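Local coordinates for probable ABC transporter extracellular-binding protein YckB (Bacillus subtilis, PDB 2IEE) that probably serves as the extracellular solute-binding component of a binding-protein-dependent ABC transport system, capturing solute outside the cell membrane, at residues 179-182 / 183-187; 243-247 / 248-252; 96-100 / 101-105. All coordinates share one frame; numbering follows the deposited sequence.

Contact 1. Residues 179-182 / 183-187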
loop_
_atom_site.group_PDB
_atom_site.type_symbol
_atom_site.label_atom_id
_atom_site.label_comp_id
_atom_site.label_asym_id
_atom_site.label_seq_id
_atom_site.Cartn_x
_atom_site.Cartn_y
_atom_site.Cartn_z
ATOM N N ASN A 179 -9.153 6.054 4.154
ATOM C CA ASN A 179 -8.267 5.248 3.321
ATOM C C ASN A 179 -6.814 5.563 3.667
ATOM O O ASN A 179 -6.546 6.391 4.535
ATOM C CB ASN A 179 -8.529 5.546 1.835
ATOM C CG ASN A 179 -8.090 4.407 0.916
ATOM O OD1 ASN A 179 -7.485 3.428 1.358
ATOM N ND2 ASN A 179 -8.396 4.536 -0.368
ATOM N N ASP A 180 -5.889 4.889 2.992
ATOM C CA ASP A 180 -4.455 5.097 3.197
ATOM C C ASP A 180 -4.083 6.549 2.847
ATOM O O ASP A 180 -4.587 7.104 1.875
ATOM C CB ASP A 180 -3.674 4.136 2.301
ATOM C CG ASP A 180 -2.192 4.422 2.289
ATOM O OD1 ASP A 180 -1.500 4.036 3.256
ATOM O OD2 ASP A 180 -1.720 5.045 1.316
ATOM N N TYR A 181 -3.199 7.151 3.634
ATOM C CA TYR A 181 -2.787 8.531 3.404
ATOM C C TYR A 181 -2.316 8.799 1.984
ATOM O O TYR A 181 -2.844 9.669 1.292
ATOM C CB TYR A 181 -1.667 8.912 4.363
ATOM C CG TYR A 181 -1.030 10.244 4.041
ATOM C CD1 TYR A 181 -1.783 11.418 4.028
ATOM C CD2 TYR A 181 0.331 10.334 3.778
ATOM C CE1 TYR A 181 -1.186 12.655 3.766
ATOM C CE2 TYR A 181 0.934 11.560 3.515
ATOM C CZ TYR A 181 0.175 12.712 3.513
ATOM O OH TYR A 181 0.786 13.916 3.261
ATOM N N TYR A 182 -1.301 8.060 1.559
ATOM C CA TYR A 182 -0.758 8.252 0.228
ATOM C C TYR A 182 -1.774 8.083 -0.892
ATOM O O TYR A 182 -1.757 8.854 -1.850
ATOM C CB TYR A 182 0.451 7.341 0.034
ATOM C CG TYR A 182 1.621 7.815 0.859
ATOM C CD1 TYR A 182 2.197 9.066 0.621
ATOM C CD2 TYR A 182 2.127 7.044 1.905
ATOM C CE1 TYR A 182 3.247 9.543 1.407
ATOM C CE2 TYR A 182 3.180 7.511 2.696
ATOM C CZ TYR A 182 3.735 8.760 2.443
ATOM O OH TYR A 182 4.767 9.230 3.228
ATOM N N LEU A 183 -2.668 7.102 -0.774
ATOM C CA LEU A 183 -3.682 6.905 -1.808
ATOM C C LEU A 183 -4.580 8.122 -1.873
ATOM O O LEU A 183 -5.055 8.493 -2.947
ATOM C CB LEU A 183 -4.552 5.690 -1.516
ATOM C CG LEU A 183 -3.861 4.331 -1.538
ATOM C CD1 LEU A 183 -4.910 3.251 -1.277
ATOM C CD2 LEU A 183 -3.177 4.120 -2.886
ATOM N N GLN A 184 -4.815 8.742 -0.719
ATOM C CA GLN A 184 -5.674 9.915 -0.682
ATOM C C GLN A 184 -4.973 11.170 -1.206
ATOM O O GLN A 184 -5.631 12.051 -1.743
ATOM C CB GLN A 184 -6.226 10.139 0.737
ATOM C CG GLN A 184 -7.013 8.931 1.259
ATOM C CD GLN A 184 -8.049 9.278 2.321
ATOM O OE1 GLN A 184 -7.737 9.882 3.347
ATOM N NE2 GLN A 184 -9.289 8.878 2.078
ATOM N N THR A 185 -3.651 11.258 -1.065
ATOM C CA THR A 185 -2.942 12.431 -1.579
ATOM C C THR A 185 -3.047 12.409 -3.102
ATOM O O THR A 185 -3.074 13.453 -3.755
ATOM C CB THR A 185 -1.450 12.432 -1.215
ATOM O OG1 THR A 185 -0.804 11.326 -1.853
ATOM C CG2 THR A 185 -1.263 12.343 0.294
ATOM N N LEU A 186 -3.105 11.209 -3.665
ATOM C CA LEU A 186 -3.218 11.075 -5.106
ATOM C C LEU A 186 -4.605 11.520 -5.534
ATOM O O LEU A 186 -4.775 12.068 -6.620
ATOM C CB LEU A 186 -2.962 9.631 -5.539
ATOM C CG LEU A 186 -1.502 9.207 -5.365
ATOM C CD1 LEU A 186 -1.322 7.758 -5.795
ATOM C CD2 LEU A 186 -0.610 10.123 -6.197
ATOM N N ALA A 187 -5.590 11.289 -4.668
ATOM C CA ALA A 187 -6.966 11.687 -4.951
ATOM C C ALA A 187 -7.020 13.203 -5.107
ATOM O O ALA A 187 -7.594 13.719 -6.067
ATOM C CB ALA A 187 -7.887 11.244 -3.821
HETATM O O HOH W 1 -9.459 7.725 -0.832
#
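At the junction of strand 176-180 and helix 181-190, Asp180 is the N-cap: its side chain accepts from Leu183 N. The bond to Asp180 OD2 is 3.1 Å long, on the anti side of the carboxylate and 18° out of its plane. CG of Asp180 lies anti to the backbone N (chi1 171°), which turns the carboxylate back over the first turn. Its other oxygen, OD1, is hydrogen-bonded to Ser110 OG, so both oxygens are held. Backbone bonds then start the helix: Gln184 N donates to Asp180 O at 3.1 Å, and Thr185 N donates to Tyr181 O. Thr185 works on two sides. Its OG1 donates to Tyr182 O at 2.6 Å, and that carbonyl also accepts from Leu186 N. Its methyl CG2 sits over one face of the Tyr181 ring, 3.7 Å from the centroid, a CH-pi contact displaced toward the rim at CE1 and CZ. On the strand side, Gln184 NE2 passes 3.4 Å from Asn179 CB and is hydrogen-bonded to Ile177 O. One water accepts from Gln184 NE2 and, weakly, from Asn179 ND2. Gln184 OE1 bonds Thr113 OG1 on the neighbouring strand. This is an Asp-capped strand-to-helix junction in the alpha/beta periplasmic-binding-protein fold of solute-binding protein family 3.

Contact 2. Residues 243-247 / 248-252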
loop_
_atom_site.group_PDB
_atom_site.type_symbol
_atom_site.label_atom_id
_atom_site.label_comp_id
_atom_site.label_asym_id
_atom_site.label_seq_id
_atom_site.Cartn_x
_atom_site.Cartn_y
_atom_site.Cartn_z
ATOM N N GLN A 243 8.032 8.796 -8.280
ATOM C CA GLN A 243 7.463 8.485 -9.579
ATOM C C GLN A 243 6.040 7.944 -9.477
ATOM O O GLN A 243 5.170 8.320 -10.258
ATOM C CB GLN A 243 8.341 7.462 -10.309
ATOM C CG GLN A 243 7.666 6.860 -11.533
ATOM C CD GLN A 243 8.536 5.860 -12.269
ATOM O OE1 GLN A 243 8.145 5.336 -13.317
ATOM N NE2 GLN A 243 9.721 5.589 -11.728
ATOM N N PHE A 244 5.804 7.063 -8.511
ATOM C CA PHE A 244 4.492 6.448 -8.344
ATOM C C PHE A 244 3.547 7.115 -7.363
ATOM O O PHE A 244 2.335 6.907 -7.432
ATOM C CB PHE A 244 4.668 4.974 -7.974
ATOM C CG PHE A 244 5.171 4.146 -9.112
ATOM C CD1 PHE A 244 4.316 3.775 -10.143
ATOM C CD2 PHE A 244 6.511 3.796 -9.194
ATOM C CE1 PHE A 244 4.791 3.070 -11.241
ATOM C CE2 PHE A 244 6.995 3.093 -10.288
ATOM C CZ PHE A 244 6.129 2.730 -11.314
ATOM N N PHE A 245 4.089 7.919 -6.457
ATOM C CA PHE A 245 3.268 8.604 -5.471
ATOM C C PHE A 245 3.298 10.134 -5.593
ATOM O O PHE A 245 3.304 10.851 -4.595
ATOM C CB PHE A 245 3.695 8.165 -4.066
ATOM C CG PHE A 245 3.263 6.766 -3.712
ATOM C CD1 PHE A 245 1.957 6.509 -3.298
ATOM C CD2 PHE A 245 4.159 5.699 -3.802
ATOM C CE1 PHE A 245 1.547 5.204 -2.976
ATOM C CE2 PHE A 245 3.764 4.396 -3.485
ATOM C CZ PHE A 245 2.450 4.151 -3.069
ATOM N N ASN A 246 3.315 10.614 -6.834
ATOM C CA ASN A 246 3.310 12.044 -7.146
ATOM C C ASN A 246 4.254 12.931 -6.325
ATOM O O ASN A 246 3.826 13.898 -5.682
ATOM C CB ASN A 246 1.870 12.577 -7.058
ATOM C CG ASN A 246 1.697 13.925 -7.743
ATOM O OD1 ASN A 246 2.244 14.167 -8.814
ATOM N ND2 ASN A 246 0.918 14.800 -7.130
ATOM N N LYS A 247 5.539 12.581 -6.364
ATOM C CA LYS A 247 6.619 13.307 -5.686
ATOM C C LYS A 247 6.771 13.059 -4.182
ATOM O O LYS A 247 7.692 13.583 -3.550
ATOM C CB LYS A 247 6.498 14.809 -5.957
ATOM C CG LYS A 247 6.321 15.180 -7.435
ATOM C CD LYS A 247 7.366 14.524 -8.339
ATOM C CE LYS A 247 7.207 14.951 -9.798
ATOM N NZ LYS A 247 5.815 14.745 -10.301
ATOM N N ALA A 248 5.882 12.257 -3.607
ATOM C CA ALA A 248 5.983 11.944 -2.188
ATOM C C ALA A 248 6.979 10.794 -2.040
ATOM O O ALA A 248 7.171 10.012 -2.976
ATOM C CB ALA A 248 4.633 11.539 -1.647
ATOM N N ASP A 249 7.619 10.695 -0.878
ATOM C CA ASP A 249 8.591 9.623 -0.638
ATOM C C ASP A 249 8.084 8.720 0.482
ATOM O O ASP A 249 8.306 8.988 1.668
ATOM C CB ASP A 249 9.956 10.207 -0.262
ATOM C CG ASP A 249 10.993 9.133 0.014
ATOM O OD1 ASP A 249 10.697 7.942 -0.220
ATOM O OD2 ASP A 249 12.109 9.473 0.460
ATOM N N VAL A 250 7.413 7.640 0.096
ATOM C CA VAL A 250 6.839 6.715 1.066
ATOM C C VAL A 250 7.832 5.748 1.714
ATOM O O VAL A 250 7.455 4.988 2.603
ATOM C CB VAL A 250 5.715 5.881 0.412
ATOM C CG1 VAL A 250 4.764 6.792 -0.334
ATOM C CG2 VAL A 250 6.315 4.838 -0.530
ATOM N N SER A 251 9.092 5.780 1.282
ATOM C CA SER A 251 10.099 4.866 1.823
ATOM C C SER A 251 10.660 5.265 3.182
ATOM O O SER A 251 11.405 4.506 3.793
ATOM C CB SER A 251 11.255 4.696 0.830
ATOM O OG SER A 251 12.046 5.870 0.746
ATOM N N LYS A 252 10.307 6.455 3.653
ATOM C CA LYS A 252 10.778 6.928 4.949
ATOM C C LYS A 252 9.600 7.201 5.871
ATOM O O LYS A 252 8.584 7.743 5.442
ATOM C CB LYS A 252 11.617 8.192 4.772
ATOM C CG LYS A 252 12.903 7.941 3.996
ATOM C CD LYS A 252 13.669 9.222 3.736
ATOM C CE LYS A 252 14.900 8.945 2.891
ATOM N NZ LYS A 252 15.640 10.200 2.595
#
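Phe245 lays one face of its ring under a methyl of Val250. Val250 CG1 stands 3.8 Å from the ring centroid and 19° off the normal, a CH-pi contact shifted toward the rim at CG and CD2. The second methyl, CG2, reaches Phe245 CE2 at 3.9 Å. The two side chains cross at about a right angle. CG1 of Val250 lies anti to the carbonyl carbon (chi1 -49°), and this aims it at the ring. Both residues are buried, and Val250 also packs on Tyr49 of helix 49-60. Right after helix 236-244 the chain reverses in a type I' beta turn from Phe245 to Ala248. Ala248 N donates to Phe245 O at 3.1 Å, from well above the carbonyl plane. Asn246 and Lys247 fill the turn's middle positions with positive phi. Ala248 CB lies 3.3 Å from Phe245 O and 4.3 Å from Phe245 CB. Further on, Asp249 forms an Asx turn. Its OD1 is gripped twice by Ser251: by OG at 2.7 Å on the syn lone pair, and by the backbone N at 3.1 Å from above the carboxylate plane. Asp249 OD2 bonds Thr238 OG1, which ties the carboxylate back to helix 236-244.

Contact 3. Residues 96-100 / 101-105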
loop_
_atom_site.group_PDB
_atom_site.type_symbol
_atom_site.label_atom_id
_atom_site.label_comp_id
_atom_site.label_asym_id
_atom_site.label_seq_id
_atom_site.Cartn_x
_atom_site.Cartn_y
_atom_site.Cartn_z
ATOM N N ASP A 96 2.605 -11.067 14.362
ATOM C CA ASP A 96 2.037 -12.375 14.072
ATOM C C ASP A 96 2.685 -12.985 12.831
ATOM O O ASP A 96 3.119 -14.136 12.846
ATOM C CB ASP A 96 0.526 -12.258 13.865
ATOM C CG ASP A 96 -0.099 -13.556 13.391
ATOM O OD1 ASP A 96 -0.007 -14.565 14.122
ATOM O OD2 ASP A 96 -0.678 -13.566 12.285
ATOM N N ARG A 97 2.760 -12.202 11.759
ATOM C CA ARG A 97 3.352 -12.675 10.513
ATOM C C ARG A 97 4.848 -12.914 10.620
ATOM O O ARG A 97 5.381 -13.808 9.972
ATOM C CB ARG A 97 3.078 -11.676 9.389
ATOM C CG ARG A 97 1.621 -11.609 8.987
ATOM C CD ARG A 97 1.369 -10.516 7.969
ATOM N NE ARG A 97 -0.019 -10.517 7.530
ATOM C CZ ARG A 97 -0.608 -9.507 6.902
ATOM N NH1 ARG A 97 0.074 -8.399 6.634
ATOM N NH2 ARG A 97 -1.882 -9.605 6.546
ATOM N N GLU A 98 5.523 -12.118 11.444
ATOM C CA GLU A 98 6.968 -12.243 11.619
ATOM C C GLU A 98 7.418 -13.565 12.236
ATOM O O GLU A 98 8.593 -13.920 12.153
ATOM C CB GLU A 98 7.498 -11.088 12.468
ATOM C CG GLU A 98 7.448 -9.738 11.785
ATOM C CD GLU A 98 8.067 -8.643 12.629
ATOM O OE1 GLU A 98 7.629 -8.459 13.780
ATOM O OE2 GLU A 98 8.996 -7.968 12.142
ATOM N N GLU A 99 6.500 -14.288 12.865
ATOM C CA GLU A 99 6.855 -15.567 13.462
ATOM C C GLU A 99 6.666 -16.689 12.454
ATOM O O GLU A 99 7.187 -17.789 12.634
ATOM C CB GLU A 99 6.007 -15.835 14.711
ATOM C CG GLU A 99 6.704 -15.460 16.010
ATOM C CD GLU A 99 7.205 -14.026 16.011
ATOM O OE1 GLU A 99 6.371 -13.101 16.137
ATOM O OE2 GLU A 99 8.432 -13.823 15.877
ATOM N N LYS A 100 5.929 -16.391 11.387
ATOM C CA LYS A 100 5.647 -17.366 10.341
ATOM C C LYS A 100 6.464 -17.133 9.069
ATOM O O LYS A 100 6.670 -18.055 8.287
ATOM C CB LYS A 100 4.159 -17.336 9.977
ATOM C CG LYS A 100 3.191 -17.618 11.121
ATOM C CD LYS A 100 1.750 -17.586 10.609
ATOM C CE LYS A 100 0.738 -17.973 11.681
ATOM N NZ LYS A 100 0.619 -16.954 12.759
ATOM N N PHE A 101 6.925 -15.906 8.860
ATOM C CA PHE A 101 7.690 -15.580 7.655
ATOM C C PHE A 101 8.898 -14.691 7.914
ATOM O O PHE A 101 9.100 -14.191 9.019
ATOM C CB PHE A 101 6.792 -14.856 6.652
ATOM C CG PHE A 101 5.607 -15.652 6.208
ATOM C CD1 PHE A 101 5.748 -16.664 5.266
ATOM C CD2 PHE A 101 4.342 -15.378 6.717
ATOM C CE1 PHE A 101 4.643 -17.399 4.831
ATOM C CE2 PHE A 101 3.228 -16.104 6.292
ATOM C CZ PHE A 101 3.384 -17.117 5.345
ATOM N N ALA A 102 9.691 -14.490 6.871
ATOM C CA ALA A 102 10.856 -13.624 6.955
ATOM C C ALA A 102 10.574 -12.404 6.082
ATOM O O ALA A 102 10.344 -12.530 4.881
ATOM C CB ALA A 102 12.087 -14.344 6.453
ATOM N N PHE A 103 10.579 -11.227 6.691
ATOM C CA PHE A 103 10.336 -9.988 5.963
ATOM C C PHE A 103 11.650 -9.300 5.629
ATOM O O PHE A 103 12.654 -9.481 6.316
ATOM C CB PHE A 103 9.517 -9.018 6.812
ATOM C CG PHE A 103 8.053 -9.313 6.847
ATOM C CD1 PHE A 103 7.227 -8.911 5.806
ATOM C CD2 PHE A 103 7.486 -9.937 7.953
ATOM C CE1 PHE A 103 5.852 -9.118 5.869
ATOM C CE2 PHE A 103 6.116 -10.152 8.029
ATOM C CZ PHE A 103 5.296 -9.738 6.984
ATOM N N SER A 104 11.635 -8.504 4.568
ATOM C CA SER A 104 12.809 -7.735 4.201
ATOM C C SER A 104 12.636 -6.479 5.047
ATOM O O SER A 104 11.632 -6.343 5.745
ATOM C CB SER A 104 12.759 -7.345 2.726
ATOM O OG SER A 104 11.662 -6.472 2.466
ATOM N N THR A 105 13.605 -5.575 5.010
ATOM C CA THR A 105 13.454 -4.332 5.742
ATOM C C THR A 105 12.277 -3.676 5.021
ATOM O O THR A 105 12.022 -3.970 3.854
ATOM C CB THR A 105 14.712 -3.452 5.626
ATOM O OG1 THR A 105 15.167 -3.445 4.268
ATOM C CG2 THR A 105 15.825 -3.989 6.530
#
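The backbone leaves the short helix 95-98 through a bond from Phe101 N to Arg97 O, 2.8 Å long, and the chain then runs on as strand 101-103. Arg97 O also accepts from Lys100 N at 3.0 Å, so one carbonyl holds two amides at this exit. Phe103, two residues after Phe101, turns its ring back to the helix. Arg97 CB meets the ring edge in its plane, 3.7 Å from Phe103 CE2. Glu98 CG comes to 3.8 Å from Phe103 CD2. The chain of Arg97 is extended from CG to NE, with chi2 at 174°, and carries the guanidinium away from the ring, where NH1 bonds Asp92 O. The Phe101 ring lies beside the chain's exit from the helix. Phe101 CG is 3.4 Å from Lys100 O, which lies over one face of the ring, and the ring packs on Leu76, Asn80 and Val212. A serine in place of Phe101 would probably open a gap between helix 75-81 and strand 197-214 and strip the cover from Lys100 O. Lys100 NZ forms a salt bridge with Asp96 OD1 at 2.8 Å. The chemistry is thus divided: aromatic rings pack inward, the aliphatic parts of Arg97 and Glu98 border Phe103, and the charges of Lys100 and Asp96 pair at the exposed surface.

Overall arrangement
Contacts 1 and 2 are neighbours, with centres 11 Å apart, and they touch directly. Tyr182 CD2 packs on Val250 CG1 at 3.5 Å, and Tyr182 CB lies 3.7 Å from Phe245 CD1. Leu186 CD2 adds a contact to Asn246 CB at 3.6 Å. The start of helix 181-190 is thus packed against the loop after helix 236-244. Contact 3 lies apart, with its centre about 26 Å from that of contact 1 and about 24 Å from that of contact 2. Contacts 1 and 3 lie on opposite sides of the chain's centre but reach the same mixed sheet, contact 1 through strand 176-180 and contact 3 through strand 101-103 at one edge of it.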